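Local coordinates for protein L-2,4-diaminobutyric acid acetyltransferase (Geobacillus sp., PDB 6SLL) that transfers an acetyl group from acetyl coenzyme A to L-2,4-diaminobutyric acid, a step in the biosynthesis of the chemical chaperone ectoine, at residues W33-D38 with G68-F73. Numbering follows the deposited sequence.
Sequences WELIRD and GDIVGF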
ATOM      1  N   TRP B  33       2.448  -3.035  12.884  1.00  9.81           N
ATOM      2  CA  TRP B  33       3.548  -2.120  12.734  1.00  9.83           C
ATOM      3  C   TRP B  33       4.695  -2.502  13.703  1.00 10.28           C
ATOM      4  O   TRP B  33       5.856  -2.512  13.319  1.00 11.15           O
ATOM      5  CB  TRP B  33       3.023  -0.707  12.934  1.00 10.31           C
ATOM      6  CG  TRP B  33       4.080   0.375  12.868  1.00 10.47           C
ATOM      7  CD1 TRP B  33       4.587   0.965  11.762  1.00 10.34           C
ATOM      8  CD2 TRP B  33       4.776   0.957  14.008  1.00 11.28           C
ATOM      9  NE1 TRP B  33       5.530   1.902  12.120  1.00 11.60           N
ATOM     10  CE2 TRP B  33       5.655   1.926  13.476  1.00 11.95           C
ATOM     11  CE3 TRP B  33       4.656   0.779  15.374  1.00 12.50           C
ATOM     12  CZ2 TRP B  33       6.427   2.707  14.281  1.00 14.76           C
ATOM     13  CZ3 TRP B  33       5.401   1.591  16.193  1.00 15.43           C
ATOM     14  CH2 TRP B  33       6.297   2.513  15.662  1.00 14.86           C
ATOM     15  N   GLU B  34       4.299  -2.736  14.958  1.00 11.04           N
ATOM     16  CA  GLU B  34       5.324  -3.129  15.946  1.00 12.11           C
ATOM     17  C   GLU B  34       6.039  -4.394  15.582  1.00 11.96           C
ATOM     18  O   GLU B  34       7.290  -4.518  15.717  1.00 13.21           O
ATOM     19  CB  GLU B  34       4.681  -3.256  17.333  1.00 13.10           C
ATOM     20  CG  GLU B  34       4.252  -1.884  17.908  1.00 15.57           C
ATOM     21  CD  GLU B  34       3.499  -1.949  19.172  1.00 19.05           C
ATOM     22  OE1 GLU B  34       2.898  -2.997  19.442  1.00 23.76           O
ATOM     23  OE2 GLU B  34       3.484  -0.929  19.890  1.00 22.92           O
ATOM     24  N   LEU B  35       5.284  -5.403  15.047  1.00 10.95           N
ATOM     25  CA  LEU B  35       5.913  -6.648  14.568  1.00 11.19           C
ATOM     26  C   LEU B  35       6.913  -6.394  13.462  1.00 11.60           C
ATOM     27  O   LEU B  35       8.042  -6.866  13.484  1.00 12.75           O
ATOM     28  CB  LEU B  35       4.830  -7.652  14.097  1.00 10.87           C
ATOM     29  CG  LEU B  35       5.311  -8.911  13.481  1.00 11.65           C
ATOM     30  CD1 LEU B  35       5.746  -9.893  14.539  1.00 21.99           C
ATOM     31  CD2 LEU B  35       4.235  -9.617  12.687  1.00 13.30           C
ATOM     32  N   ILE B  36       6.505  -5.577  12.466  1.00 11.39           N
ATOM     33  CA  ILE B  36       7.412  -5.253  11.356  1.00 11.18           C
ATOM     34  C   ILE B  36       8.621  -4.503  11.882  1.00 12.55           C
ATOM     35  O   ILE B  36       9.768  -4.833  11.516  1.00 14.18           O
ATOM     36  CB  ILE B  36       6.694  -4.462  10.280  1.00 11.64           C
ATOM     37  CG1 ILE B  36       5.439  -5.162   9.743  1.00 12.18           C
ATOM     38  CG2 ILE B  36       7.630  -4.058   9.151  1.00 11.48           C
ATOM     39  CD1 ILE B  36       5.711  -6.480   9.170  1.00 15.15           C
ATOM     40  N   ARG B  37       8.413  -3.537  12.721  1.00 12.68           N
ATOM     41  CA  ARG B  37       9.596  -2.846  13.205  0.50 13.70           C
ATOM     42  C   ARG B  37      10.534  -3.680  13.977  1.00 15.60           C
ATOM     43  O   ARG B  37      11.779  -3.550  13.780  1.00 19.07           O
ATOM     44  CB  ARG B  37       9.156  -1.851  14.139  0.50 11.93           C
ATOM     45  CG  ARG B  37      10.273  -1.194  14.905  0.50 13.47           C
ATOM     46  CD  ARG B  37       9.853  -0.366  16.113  0.50 15.33           C
ATOM     47  NE  ARG B  37       9.312  -1.273  17.112  0.50 17.00           N
ATOM     48  CZ  ARG B  37       8.439  -0.896  18.076  0.50 16.35           C
ATOM     49  NH1 ARG B  37       8.046   0.345  18.211  0.50 18.06           N
ATOM     50  NH2 ARG B  37       7.918  -1.852  18.883  0.50 20.66           N
ATOM     51  N   ASP B  38      10.022  -4.595  14.725  1.00 13.05           N
ATOM     52  CA  ASP B  38      10.892  -5.497  15.471  1.00 13.73           C
ATOM     53  C   ASP B  38      11.626  -6.563  14.681  1.00 16.80           C
ATOM     54  O   ASP B  38      12.545  -7.198  15.180  1.00 20.82           O
ATOM     55  CB  ASP B  38      10.092  -6.054  16.623  1.00 17.35           C
ATOM     56  CG  ASP B  38       9.739  -4.912  17.691  1.00 20.41           C
ATOM     57  OD1 ASP B  38      10.429  -3.824  17.643  1.00 28.98           O
ATOM     58  OD2 ASP B  38       8.780  -5.243  18.396  1.00 34.36           O
ATOM     59  N   GLY B  68      -2.399 -14.720  22.424  1.00 18.08           N
ATOM     60  CA  GLY B  68      -2.794 -13.290  22.422  1.00 20.97           C
ATOM     61  C   GLY B  68      -1.930 -12.289  21.769  1.00 21.71           C
ATOM     62  O   GLY B  68      -2.301 -11.145  21.710  1.00 29.05           O
ATOM     63  N   ASP B  69      -0.720 -12.759  21.366  1.00 16.19           N
ATOM     64  CA  ASP B  69       0.288 -11.887  20.744  1.00 18.55           C
ATOM     65  C   ASP B  69       0.271 -12.122  19.214  1.00 14.09           C
ATOM     66  O   ASP B  69       0.180 -13.255  18.774  1.00 13.73           O
ATOM     67  CB  ASP B  69       1.723 -12.236  21.220  1.00 21.28           C
ATOM     68  CG  ASP B  69       1.956 -11.916  22.602  1.00 26.71           C
ATOM     69  OD1 ASP B  69       1.191 -11.090  23.199  1.00 35.23           O
ATOM     70  OD2 ASP B  69       2.690 -12.758  23.156  1.00 31.25           O
ATOM     71  N   ILE B  70       0.347 -11.034  18.447  1.00 13.73           N
ATOM     72  CA  ILE B  70       0.548 -11.168  16.994  1.00 12.43           C
ATOM     73  C   ILE B  70       1.977 -11.655  16.828  1.00 13.40           C
ATOM     74  O   ILE B  70       2.934 -10.974  17.217  1.00 18.87           O
ATOM     75  CB  ILE B  70       0.154  -9.898  16.219  1.00 14.20           C
ATOM     76  CG1 ILE B  70      -1.410  -9.655  16.308  1.00 18.23           C
ATOM     77  CG2 ILE B  70       0.641 -10.039  14.781  1.00 13.91           C
ATOM     78  CD1 ILE B  70      -1.832  -8.312  15.686  1.00 21.65           C
ATOM     79  N   VAL B  71       2.140 -12.802  16.201  1.00 10.85           N
ATOM     80  CA  VAL B  71       3.430 -13.399  15.933  1.00 10.33           C
ATOM     81  C   VAL B  71       3.780 -13.506  14.471  1.00  9.31           C
ATOM     82  O   VAL B  71       4.885 -13.901  14.121  1.00 11.24           O
ATOM     83  CB  VAL B  71       3.622 -14.715  16.686  1.00 11.89           C
ATOM     84  CG1 VAL B  71       3.579 -14.509  18.219  1.00 14.10           C
ATOM     85  CG2 VAL B  71       2.672 -15.765  16.211  1.00 12.04           C
ATOM     86  N   GLY B  72       2.792 -13.266  13.572  1.00  9.33           N
ATOM     87  CA  GLY B  72       3.053 -13.343  12.139  1.00  8.44           C
ATOM     88  C   GLY B  72       2.138 -12.453  11.399  1.00  8.44           C
ATOM     89  O   GLY B  72       0.981 -12.192  11.798  1.00  9.12           O
ATOM     90  N   PHE B  73       2.603 -12.005  10.229  1.00  8.15           N
ATOM     91  CA  PHE B  73       1.779 -11.160   9.304  1.00  8.07           C
ATOM     92  C   PHE B  73       2.265 -11.434   7.902  1.00  8.36           C
ATOM     93  O   PHE B  73       3.475 -11.538   7.634  1.00  9.30           O
ATOM     94  CB  PHE B  73       1.945  -9.687   9.656  1.00  9.21           C
ATOM     95  CG  PHE B  73       1.216  -8.734   8.743  1.00  8.70           C
ATOM     96  CD1 PHE B  73      -0.133  -8.601   8.820  1.00  9.62           C
ATOM     97  CD2 PHE B  73       1.907  -7.909   7.888  1.00  9.38           C
ATOM     98  CE1 PHE B  73      -0.812  -7.682   8.045  1.00 10.33           C
ATOM     99  CE2 PHE B  73       1.284  -6.966   7.098  1.00 10.10           C
ATOM    100  CZ  PHE B  73      -0.088  -6.859   7.184  1.00  9.79           C
TER
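The phenyl ring of Phe73 meets the tip of Ile36 obliquely, Ile36 CD1 lying 4.3 Å from Phe73 CD2. The other flat group, the guanidinium of Arg37, is exposed and makes no contact with the strand; in one of two modelled conformers, Glu34 CA sits over one face near the rim and Asp38 CG at the edge, and Arg37 NE donates a salt-bridging hydrogen bond of 2.8 Å to Asp38 OD1, met from above the carboxylate plane. Between helix and strand, Leu35 does most of the work. Its CG, anti to the backbone N (chi1 175°), carries the branch point toward the strand. CD1 approaches Ile70 O at 4.0 Å and Val71 C at 4.1 Å, while CD2 rests 3.8 Å from both Gly72 C and Phe73 CB, with Ile70 CG2 farther at 4.2 Å. The pair joins helix 29-39 to strand 69-78 of the mixed GNAT sheet, the segment axes running at 71° to each other. Val71 and Gly72 form a classic beta bulge opposite Ala64. An alanine at Leu35 would probably open a gap between helix and bulge, costing Phe73 CB and Ile70 CG2 their methyl partner. The side chain of Ile36 lies about 6 Å from a bound 2,4-diaminobutyric acid.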